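Local atomic coordinates of probable TonB-dependent siderophore receptor PirA (Acinetobacter baumannii, PDB entry 5FR8), a protein that probably binds iron-chelating siderophores, possibly including ferric enterobactin, at the outer membrane as the first step of iron uptake. Residues A[49-59]-A[124-135]; A[409-419]-A[431-440]. All blocks are in the same frame, centred on the assembly; numbering follows the deposited sequence.

In the fold
From the N terminus the chain first builds the plug, and contact 1 closes a loop of 64 residues there: residues 124-135, which lead into strand 132-139 of the plug's mixed sheet, come back against residues 49-59, which begin in the last turn of helix 46-51. The chain then enters the barrel, where contact 2 closes a loop of only 11 residues by pairing 409-419 with 431-440, the two arms of a beta hairpin in the wall. The contacts follow in series, neither nested nor crossed, and they do not touch. Plug and wall nevertheless meet at both: Arg187 and Asn235 of the barrel reach contact 1, and Arg145 of the plug reaches contact 2.

Contact 1 of 2, residues A[49-59]-A[124-135]; sequences LEKLPVRNDIS and SNWVPAEAIESI
Asn56 and Asn125 meet because each turns its CG to the side opposite its backbone N (chi1 -176° and -170°), which carries the two amides across to each other. Their planes stand 80° apart. Asn125 ND2 donates to Asn56 OD1 at 3.1 Å; the bond lies nearly in the Asn125 amide plane, but arrives above the carbonyl plane of Asn56 instead of on a lone pair. Asparagine suits both places because an amide can donate and accept at once: Asn125 OD1 and Asn56 ND2 each bond to Asn235 of the barrel strand 232-247.

Asp57 caps the turn into helix 59-62. Its OD1 takes the backbone N of Ser59 at 2.8 Å on the anti lone pair, and the hydroxyl OG of Ser59 at 2.7 Å from above the carboxylate plane. Ser124 OG lies beside the same oxygen, at a doubtfully short separation.

Away from this polar corner the contact becomes apolar. Ile58 directs its CG2 branch to Ile132 CD1 (3.7 Å) and its CD1 end to Ile135 CD1 (4.3 Å), while Leu49 CD1 reaches Ile132 CG2 at 4.1 Å. Ala129, small enough for the 3-10 turn to come close, offers its CB to Val54 CB at 4.4 Å. Ile157 of strand 153-159 backs Ile58 and Ile132. Apolar packing thus joins the end of helix 46-51 and the loop after it to the 3-10 turn and strand 132-139, the amides tie that loop to the barrel wall, and the N and OG of Ser59, both giving to OD1, would probably favour an ionised Asp57.

Contact 2 of 2, residues A[409-419]-A[431-440]; sequences ESRIASAYIED and LGLRFDDHSK
Residues 409-419 and 431-440 form an antiparallel strand pairing in the barrel wall, the two arms of hairpin 407-422/427-438. The axes of the two segments approach to 4.7 Å and run antiparallel at 178°, and the register is unbroken from Ile412-His438 to Asp419-Leu431. Hydrogen-bonded pairs follow at every second residue: in one, Phe435 N gives to Ala415 O at 2.8 Å and Ala415 N to Phe435 O at 3.1 Å. Beyond the last bridge, Ser439 N still donates to Arg411 O at 2.7 Å.

In TonB-dependent receptors successive hairpins like this one build the 22-stranded barrel around the plug, and the two faces differ accordingly. The middle of the outer face, with Ala413, Ala415, Ile417, Leu433 and Phe435, is apolar and probably meets lipid; Asp437 and Asp419 lie toward its two ends. Ile417 CG2 packs on Leu433 CB at 4.3 Å.

The other face, though it includes Ile412 and Tyr416, is mostly polar and looks toward the plug. Arg434, extended from CG to NE, runs along the strand to Asp436, two residues on, in a salt bridge, NE reaching the syn lone pair of Asp436 OD1 at 2.7 Å. Ser414 OG, set beside its own backbone N (chi1 -44°), donates to Asp436 OD1 at 3.0 Å from the anti side, somewhat out of the plane. Two donors thus grip this one oxygen, and Glu373 of strand 365-380 pairs with the far end of Arg434. Glu418 passes beside Gly432, whose lack of a side chain leaves room for its CG, and forms a salt bridge with Arg145 of the plug. Toward the other end, Ser410 OG makes a weak bond at the ring edge of His438.

Contact 1 of 2, residues A[49-59]-A[124-135]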
loop_
_atom_site.group_PDB
_atom_site.type_symbol
_atom_site.label_atom_id
_atom_site.label_comp_id
_atom_site.label_asym_id
_atom_site.label_seq_id
_atom_site.Cartn_x
_atom_site.Cartn_y
_atom_site.Cartn_z
ATOM N N LEU A 49 1.479 16.102 -11.060
ATOM C CA LEU A 49 0.165 15.928 -10.446
ATOM C C LEU A 49 -0.869 16.917 -10.945
ATOM O O LEU A 49 -2.052 16.590 -11.005
ATOM C CB LEU A 49 0.265 16.030 -8.919
ATOM C CG LEU A 49 0.806 14.752 -8.267
ATOM C CD1 LEU A 49 0.921 14.906 -6.745
ATOM C CD2 LEU A 49 -0.076 13.564 -8.642
ATOM N N GLU A 50 -0.427 18.126 -11.279
ATOM C CA GLU A 50 -1.349 19.143 -11.742
ATOM C C GLU A 50 -1.780 18.840 -13.186
ATOM O O GLU A 50 -2.930 19.081 -13.564
ATOM C CB GLU A 50 -0.725 20.533 -11.611
ATOM C CG GLU A 50 -1.666 21.697 -11.930
ATOM C CD GLU A 50 -1.363 22.372 -13.268
ATOM O OE1 GLU A 50 -0.591 21.816 -14.094
ATOM O OE2 GLU A 50 -1.900 23.479 -13.492
ATOM N N LYS A 51 -0.873 18.276 -13.979
ATOM C CA LYS A 51 -1.149 18.043 -15.390
ATOM C C LYS A 51 -2.048 16.839 -15.627
ATOM O O LYS A 51 -2.637 16.697 -16.696
ATOM C CB LYS A 51 0.149 17.895 -16.162
ATOM C CG LYS A 51 0.628 19.228 -16.659
ATOM C CD LYS A 51 2.105 19.239 -16.965
ATOM C CE LYS A 51 2.518 20.671 -17.243
ATOM N NZ LYS A 51 3.853 20.758 -17.898
ATOM N N LEU A 52 -2.177 15.992 -14.614
ATOM C CA LEU A 52 -2.985 14.787 -14.739
ATOM C C LEU A 52 -3.707 14.477 -13.426
ATOM O O LEU A 52 -3.366 13.493 -12.750
ATOM C CB LEU A 52 -2.090 13.616 -15.161
ATOM C CG LEU A 52 -2.765 12.288 -15.511
ATOM C CD1 LEU A 52 -4.023 12.480 -16.348
ATOM C CD2 LEU A 52 -1.744 11.423 -16.223
ATOM N N PRO A 53 -4.714 15.310 -13.081
ATOM C CA PRO A 53 -5.455 15.313 -11.813
ATOM C C PRO A 53 -5.857 13.933 -11.352
ATOM O O PRO A 53 -6.291 13.117 -12.141
ATOM C CB PRO A 53 -6.714 16.124 -12.139
ATOM C CG PRO A 53 -6.310 17.029 -13.243
ATOM C CD PRO A 53 -5.198 16.352 -14.000
ATOM N N VAL A 54 -5.699 13.677 -10.073
ATOM C CA VAL A 54 -6.179 12.450 -9.451
ATOM C C VAL A 54 -7.642 12.652 -9.016
ATOM O O VAL A 54 -8.077 13.778 -8.762
ATOM C CB VAL A 54 -5.294 12.137 -8.227
ATOM C CG1 VAL A 54 -5.897 11.046 -7.341
ATOM C CG2 VAL A 54 -3.888 11.778 -8.691
ATOM N N ARG A 55 -8.397 11.569 -8.905
ATOM C CA ARG A 55 -9.783 11.657 -8.460
ATOM C C ARG A 55 -9.821 11.832 -6.938
ATOM O O ARG A 55 -10.544 12.700 -6.395
ATOM C CB ARG A 55 -10.538 10.398 -8.883
ATOM C CG ARG A 55 -12.034 10.599 -9.046
ATOM C CD ARG A 55 -12.731 9.427 -9.733
ATOM N NE ARG A 55 -12.815 8.225 -8.884
ATOM C CZ ARG A 55 -13.948 7.611 -8.538
ATOM N NH1 ARG A 55 -15.124 8.078 -8.963
ATOM N NH2 ARG A 55 -13.901 6.514 -7.780
ATOM N N ASN A 56 -9.038 11.006 -6.249
ATOM C CA ASN A 56 -8.939 11.073 -4.781
ATOM C C ASN A 56 -7.634 10.446 -4.300
ATOM O O ASN A 56 -6.756 11.120 -3.762
ATOM C CB ASN A 56 -10.135 10.361 -4.129
ATOM C CG ASN A 56 -10.130 10.477 -2.622
ATOM O OD1 ASN A 56 -9.494 11.359 -2.055
ATOM N ND2 ASN A 56 -10.840 9.576 -1.959
ATOM N N ASP A 57 -7.515 9.137 -4.515
ATOM C CA ASP A 57 -6.353 8.366 -4.090
ATOM C C ASP A 57 -5.207 8.521 -5.127
ATOM O O ASP A 57 -5.399 8.252 -6.311
ATOM C CB ASP A 57 -6.760 6.894 -3.918
ATOM C CG ASP A 57 -5.727 6.090 -3.182
ATOM O OD1 ASP A 57 -4.537 6.186 -3.550
ATOM O OD2 ASP A 57 -6.085 5.390 -2.194
ATOM N N ILE A 58 -4.032 8.940 -4.655
ATOM C CA ILE A 58 -2.881 9.147 -5.493
ATOM C C ILE A 58 -2.383 7.885 -6.167
ATOM O O ILE A 58 -1.665 7.980 -7.170
ATOM C CB ILE A 58 -1.694 9.710 -4.705
ATOM C CG1 ILE A 58 -1.476 8.905 -3.429
ATOM C CG2 ILE A 58 -1.917 11.170 -4.358
ATOM C CD1 ILE A 58 -0.046 8.951 -2.931
ATOM N N SER A 59 -2.744 6.710 -5.644
ATOM C CA SER A 59 -2.334 5.438 -6.275
ATOM C C SER A 59 -2.662 5.447 -7.764
ATOM O O SER A 59 -2.047 4.709 -8.547
ATOM C CB SER A 59 -3.016 4.243 -5.622
ATOM O OG SER A 59 -4.407 4.442 -5.589
ATOM N N SER A 124 -2.712 4.877 1.037
ATOM C CA SER A 124 -2.297 5.876 0.085
ATOM C C SER A 124 -3.308 6.978 -0.127
ATOM O O SER A 124 -3.227 7.679 -1.143
ATOM C CB SER A 124 -1.935 5.225 -1.254
ATOM O OG SER A 124 -3.063 4.875 -2.016
ATOM N N ASN A 125 -4.252 7.136 0.807
ATOM C CA ASN A 125 -5.367 8.081 0.637
ATOM C C ASN A 125 -5.427 9.020 1.809
ATOM O O ASN A 125 -6.419 9.702 1.995
ATOM C CB ASN A 125 -6.713 7.354 0.492
ATOM C CG ASN A 125 -7.873 8.288 0.078
ATOM O OD1 ASN A 125 -9.036 8.078 0.463
ATOM N ND2 ASN A 125 -7.567 9.310 -0.716
ATOM N N TRP A 126 -4.365 9.056 2.608
ATOM C CA TRP A 126 -4.326 9.903 3.806
ATOM C C TRP A 126 -3.903 11.338 3.521
ATOM O O TRP A 126 -4.251 12.244 4.247
ATOM C CB TRP A 126 -3.397 9.290 4.857
ATOM C CG TRP A 126 -3.940 8.021 5.464
ATOM C CD1 TRP A 126 -3.438 6.749 5.334
ATOM C CD2 TRP A 126 -5.096 7.918 6.295
ATOM N NE1 TRP A 126 -4.239 5.857 6.018
ATOM C CE2 TRP A 126 -5.259 6.549 6.619
ATOM C CE3 TRP A 126 -6.030 8.843 6.765
ATOM C CZ2 TRP A 126 -6.300 6.094 7.402
ATOM C CZ3 TRP A 126 -7.071 8.391 7.521
ATOM C CH2 TRP A 126 -7.191 7.028 7.855
ATOM N N VAL A 127 -3.168 11.560 2.452
ATOM C CA VAL A 127 -2.765 12.902 2.095
ATOM C C VAL A 127 -3.431 13.332 0.802
ATOM O O VAL A 127 -3.173 12.739 -0.240
ATOM C CB VAL A 127 -1.263 12.997 1.829
ATOM C CG1 VAL A 127 -0.919 14.418 1.446
ATOM C CG2 VAL A 127 -0.466 12.559 3.045
ATOM N N PRO A 128 -4.236 14.403 0.856
ATOM C CA PRO A 128 -4.913 14.904 -0.324
ATOM C C PRO A 128 -3.927 15.279 -1.394
ATOM O O PRO A 128 -2.886 15.849 -1.095
ATOM C CB PRO A 128 -5.621 16.176 0.167
ATOM C CG PRO A 128 -5.482 16.197 1.644
ATOM C CD PRO A 128 -4.272 15.380 1.955
ATOM N N ALA A 129 -4.256 14.940 -2.630
ATOM C CA ALA A 129 -3.404 15.246 -3.772
ATOM C C ALA A 129 -2.895 16.685 -3.733
ATOM O O ALA A 129 -1.694 16.925 -3.889
ATOM C CB ALA A 129 -4.166 14.992 -5.066
ATOM N N GLU A 130 -3.795 17.635 -3.510
ATOM C CA GLU A 130 -3.443 19.056 -3.635
ATOM C C GLU A 130 -2.498 19.542 -2.545
ATOM O O GLU A 130 -2.004 20.660 -2.605
ATOM C CB GLU A 130 -4.704 19.917 -3.663
ATOM C CG GLU A 130 -5.132 20.327 -5.071
ATOM C CD GLU A 130 -5.366 19.167 -6.030
ATOM O OE1 GLU A 130 -6.115 18.231 -5.653
ATOM O OE2 GLU A 130 -4.812 19.209 -7.169
ATOM N N ALA A 131 -2.224 18.691 -1.565
ATOM C CA ALA A 131 -1.325 19.043 -0.481
ATOM C C ALA A 131 0.063 18.422 -0.657
ATOM O O ALA A 131 0.935 18.559 0.218
ATOM C CB ALA A 131 -1.932 18.596 0.838
ATOM N N ILE A 132 0.281 17.745 -1.784
ATOM C CA ILE A 132 1.562 17.074 -2.017
ATOM C C ILE A 132 2.568 17.889 -2.831
ATOM O O ILE A 132 2.261 18.399 -3.896
ATOM C CB ILE A 132 1.369 15.714 -2.686
ATOM C CG1 ILE A 132 0.608 14.779 -1.758
ATOM C CG2 ILE A 132 2.714 15.105 -3.011
ATOM C CD1 ILE A 132 0.157 13.488 -2.405
ATOM N N GLU A 133 3.772 18.003 -2.290
ATOM C CA GLU A 133 4.911 18.667 -2.942
ATOM C C GLU A 133 5.625 17.723 -3.866
ATOM O O GLU A 133 5.934 18.094 -4.993
ATOM C CB GLU A 133 5.924 19.134 -1.892
ATOM C CG GLU A 133 7.288 19.493 -2.457
ATOM C CD GLU A 133 7.279 20.838 -3.123
ATOM O OE1 GLU A 133 6.534 21.723 -2.654
ATOM O OE2 GLU A 133 8.020 21.021 -4.104
ATOM N N SER A 134 5.887 16.507 -3.390
ATOM C CA SER A 134 6.655 15.509 -4.135
ATOM C C SER A 134 6.324 14.083 -3.700
ATOM O O SER A 134 5.940 13.872 -2.559
ATOM C CB SER A 134 8.141 15.745 -3.922
ATOM O OG SER A 134 8.867 15.145 -4.985
ATOM N N ILE A 135 6.471 13.108 -4.600
ATOM C CA ILE A 135 6.303 11.687 -4.235
ATOM C C ILE A 135 7.475 10.826 -4.705
ATOM O O ILE A 135 7.807 10.837 -5.880
ATOM C CB ILE A 135 5.076 11.066 -4.887
ATOM C CG1 ILE A 135 3.823 11.829 -4.515
ATOM C CG2 ILE A 135 4.966 9.606 -4.470
ATOM C CD1 ILE A 135 2.578 11.376 -5.275
#

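Contact 2 of 2, residues A[409-419]-A[431-440]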
loop_
_atom_site.group_PDB
_atom_site.type_symbol
_atom_site.label_atom_id
_atom_site.label_comp_id
_atom_site.label_asym_id
_atom_site.label_seq_id
_atom_site.Cartn_x
_atom_site.Cartn_y
_atom_site.Cartn_z
ATOM N N GLU A 409 0.839 -6.632 21.655
ATOM C CA GLU A 409 2.028 -5.748 21.718
ATOM C C GLU A 409 3.025 -6.137 20.649
ATOM O O GLU A 409 3.180 -7.324 20.365
ATOM C CB GLU A 409 2.783 -5.862 23.076
ATOM C CG GLU A 409 2.136 -5.134 24.237
ATOM C CD GLU A 409 3.133 -4.398 25.131
ATOM O OE1 GLU A 409 4.157 -3.903 24.612
ATOM O OE2 GLU A 409 2.890 -4.284 26.358
ATOM N N SER A 410 3.753 -5.150 20.126
ATOM C CA SER A 410 4.891 -5.390 19.213
ATOM C C SER A 410 5.987 -4.364 19.453
ATOM O O SER A 410 5.711 -3.176 19.624
ATOM C CB SER A 410 4.427 -5.292 17.774
ATOM O OG SER A 410 5.379 -5.820 16.919
ATOM N N ARG A 411 7.234 -4.817 19.490
ATOM C CA ARG A 411 8.354 -3.907 19.675
ATOM C C ARG A 411 9.488 -4.297 18.733
ATOM O O ARG A 411 9.851 -5.476 18.611
ATOM C CB ARG A 411 8.828 -3.910 21.122
ATOM C CG ARG A 411 7.858 -3.252 22.094
ATOM C CD ARG A 411 8.278 -3.326 23.571
ATOM N NE ARG A 411 8.583 -4.677 24.046
ATOM C CZ ARG A 411 7.701 -5.671 24.184
ATOM N NH1 ARG A 411 6.404 -5.518 23.864
ATOM N NH2 ARG A 411 8.130 -6.849 24.636
ATOM N N ILE A 412 10.027 -3.293 18.047
ATOM C CA ILE A 412 11.176 -3.473 17.184
ATOM C C ILE A 412 12.219 -2.475 17.583
ATOM O O ILE A 412 11.943 -1.279 17.610
ATOM C CB ILE A 412 10.868 -3.216 15.700
ATOM C CG1 ILE A 412 9.800 -4.191 15.185
ATOM C CG2 ILE A 412 12.147 -3.378 14.882
ATOM C CD1 ILE A 412 9.463 -4.041 13.721
ATOM N N ALA A 413 13.406 -2.975 17.903
ATOM C CA ALA A 413 14.536 -2.127 18.144
ATOM C C ALA A 413 15.561 -2.375 17.049
ATOM O O ALA A 413 15.857 -3.530 16.717
ATOM C CB ALA A 413 15.127 -2.428 19.496
ATOM N N SER A 414 16.087 -1.289 16.480
ATOM C CA SER A 414 16.916 -1.369 15.280
ATOM C C SER A 414 18.097 -0.432 15.365
ATOM O O SER A 414 18.012 0.631 15.950
ATOM C CB SER A 414 16.087 -0.991 14.047
ATOM O OG SER A 414 14.801 -1.595 14.078
ATOM N N ALA A 415 19.204 -0.833 14.763
ATOM C CA ALA A 415 20.345 0.059 14.521
ATOM C C ALA A 415 20.957 -0.258 13.146
ATOM O O ALA A 415 20.859 -1.395 12.653
ATOM C CB ALA A 415 21.396 -0.106 15.600
ATOM N N TYR A 416 21.584 0.738 12.530
ATOM C CA TYR A 416 22.153 0.546 11.202
ATOM C C TYR A 416 23.366 1.437 10.964
ATOM O O TYR A 416 23.546 2.471 11.616
ATOM C CB TYR A 416 21.095 0.801 10.145
ATOM C CG TYR A 416 20.424 2.160 10.244
ATOM C CD1 TYR A 416 19.322 2.378 11.086
ATOM C CD2 TYR A 416 20.868 3.217 9.474
ATOM C CE1 TYR A 416 18.707 3.612 11.155
ATOM C CE2 TYR A 416 20.272 4.452 9.546
ATOM C CZ TYR A 416 19.191 4.639 10.380
ATOM O OH TYR A 416 18.611 5.880 10.430
ATOM N N ILE A 417 24.202 1.013 10.027
ATOM C CA ILE A 417 25.371 1.796 9.626
ATOM C C ILE A 417 25.477 1.787 8.105
ATOM O O ILE A 417 25.112 0.810 7.450
ATOM C CB ILE A 417 26.660 1.265 10.260
ATOM C CG1 ILE A 417 27.845 2.116 9.825
ATOM C CG2 ILE A 417 26.892 -0.178 9.856
ATOM C CD1 ILE A 417 29.066 1.982 10.724
ATOM N N GLU A 418 25.940 2.896 7.553
ATOM C CA GLU A 418 25.882 3.116 6.120
ATOM C C GLU A 418 27.015 4.003 5.651
ATOM O O GLU A 418 27.302 5.038 6.263
ATOM C CB GLU A 418 24.588 3.806 5.750
ATOM C CG GLU A 418 23.390 2.895 5.672
ATOM C CD GLU A 418 22.185 3.644 5.155
ATOM O OE1 GLU A 418 22.121 4.871 5.421
ATOM O OE2 GLU A 418 21.340 3.015 4.480
ATOM N N ASP A 419 27.641 3.605 4.548
ATOM C CA ASP A 419 28.741 4.362 3.994
ATOM C C ASP A 419 28.463 4.673 2.519
ATOM O O ASP A 419 28.109 3.787 1.753
ATOM C CB ASP A 419 30.033 3.555 4.154
ATOM C CG ASP A 419 31.261 4.423 4.348
ATOM O OD1 ASP A 419 31.207 5.655 4.157
ATOM O OD2 ASP A 419 32.304 3.849 4.693
ATOM N N LEU A 431 27.456 1.000 1.025
ATOM C CA LEU A 431 27.515 -0.208 1.837
ATOM C C LEU A 431 26.751 0.013 3.097
ATOM O O LEU A 431 27.179 0.812 3.924
ATOM C CB LEU A 431 28.943 -0.511 2.250
ATOM C CG LEU A 431 29.820 -1.104 1.178
ATOM C CD1 LEU A 431 31.289 -0.961 1.569
ATOM C CD2 LEU A 431 29.403 -2.550 0.983
ATOM N N GLY A 432 25.651 -0.717 3.266
ATOM C CA GLY A 432 24.831 -0.620 4.467
ATOM C C GLY A 432 24.563 -1.948 5.154
ATOM O O GLY A 432 24.567 -2.996 4.534
ATOM N N LEU A 433 24.337 -1.880 6.462
ATOM C CA LEU A 433 23.946 -3.038 7.252
ATOM C C LEU A 433 22.886 -2.596 8.256
ATOM O O LEU A 433 23.008 -1.547 8.891
ATOM C CB LEU A 433 25.153 -3.615 7.985
ATOM C CG LEU A 433 24.928 -4.875 8.823
ATOM C CD1 LEU A 433 24.311 -6.002 8.008
ATOM C CD2 LEU A 433 26.244 -5.331 9.418
ATOM N N ARG A 434 21.827 -3.381 8.377
ATOM C CA ARG A 434 20.751 -3.048 9.285
ATOM C C ARG A 434 20.469 -4.237 10.204
ATOM O O ARG A 434 20.322 -5.370 9.750
ATOM C CB ARG A 434 19.485 -2.655 8.527
ATOM C CG ARG A 434 18.517 -1.852 9.378
ATOM C CD ARG A 434 17.071 -2.037 8.965
ATOM N NE ARG A 434 16.149 -1.566 9.998
ATOM C CZ ARG A 434 15.601 -0.362 10.020
ATOM N NH1 ARG A 434 15.869 0.523 9.063
ATOM N NH2 ARG A 434 14.779 -0.045 11.007
ATOM N N PHE A 435 20.416 -3.961 11.501
ATOM C CA PHE A 435 20.077 -4.948 12.507
ATOM C C PHE A 435 18.693 -4.658 13.017
ATOM O O PHE A 435 18.381 -3.507 13.329
ATOM C CB PHE A 435 21.049 -4.826 13.671
ATOM C CG PHE A 435 20.734 -5.725 14.823
ATOM C CD1 PHE A 435 21.081 -7.065 14.780
ATOM C CD2 PHE A 435 20.112 -5.226 15.956
ATOM C CE1 PHE A 435 20.796 -7.893 15.840
ATOM C CE2 PHE A 435 19.837 -6.046 17.030
ATOM C CZ PHE A 435 20.180 -7.383 16.968
ATOM N N ASP A 436 17.865 -5.692 13.104
ATOM C CA ASP A 436 16.481 -5.537 13.586
ATOM C C ASP A 436 16.157 -6.599 14.631
ATOM O O ASP A 436 16.472 -7.766 14.432
ATOM C CB ASP A 436 15.485 -5.650 12.434
ATOM C CG ASP A 436 15.652 -4.550 11.411
ATOM O OD1 ASP A 436 15.143 -3.420 11.689
ATOM O OD2 ASP A 436 16.301 -4.826 10.350
ATOM N N ASP A 437 15.554 -6.191 15.745
ATOM C CA ASP A 437 15.207 -7.127 16.795
ATOM C C ASP A 437 13.764 -6.897 17.174
ATOM O O ASP A 437 13.416 -5.853 17.715
ATOM C CB ASP A 437 16.106 -6.939 18.010
ATOM C CG ASP A 437 15.951 -8.048 19.057
ATOM O OD1 ASP A 437 15.472 -9.149 18.750
ATOM O OD2 ASP A 437 16.347 -7.817 20.210
ATOM N N HIS A 438 12.941 -7.894 16.878
ATOM C CA HIS A 438 11.519 -7.832 17.094
ATOM C C HIS A 438 11.074 -8.680 18.312
ATOM O O HIS A 438 11.579 -9.775 18.541
ATOM C CB HIS A 438 10.861 -8.319 15.820
ATOM C CG HIS A 438 9.391 -8.508 15.937
ATOM N ND1 HIS A 438 8.759 -9.640 15.482
ATOM C CD2 HIS A 438 8.427 -7.710 16.456
ATOM C CE1 HIS A 438 7.460 -9.531 15.713
ATOM N NE2 HIS A 438 7.232 -8.369 16.303
ATOM N N SER A 439 10.144 -8.162 19.109
ATOM C CA SER A 439 9.798 -8.785 20.392
ATOM C C SER A 439 9.289 -10.219 20.269
ATOM O O SER A 439 9.467 -10.998 21.193
ATOM C CB SER A 439 8.775 -7.931 21.165
ATOM O OG SER A 439 7.437 -8.112 20.702
ATOM N N LYS A 440 8.651 -10.572 19.155
ATOM C CA LYS A 440 8.223 -11.958 18.926
ATOM C C LYS A 440 9.170 -12.754 18.024
ATOM O O LYS A 440 9.471 -13.909 18.330
ATOM C CB LYS A 440 6.837 -12.008 18.296
ATOM C CG LYS A 440 5.673 -11.831 19.248
ATOM C CD LYS A 440 5.583 -10.394 19.759
ATOM C CE LYS A 440 4.436 -10.219 20.743
ATOM N NZ LYS A 440 3.221 -10.779 20.102
#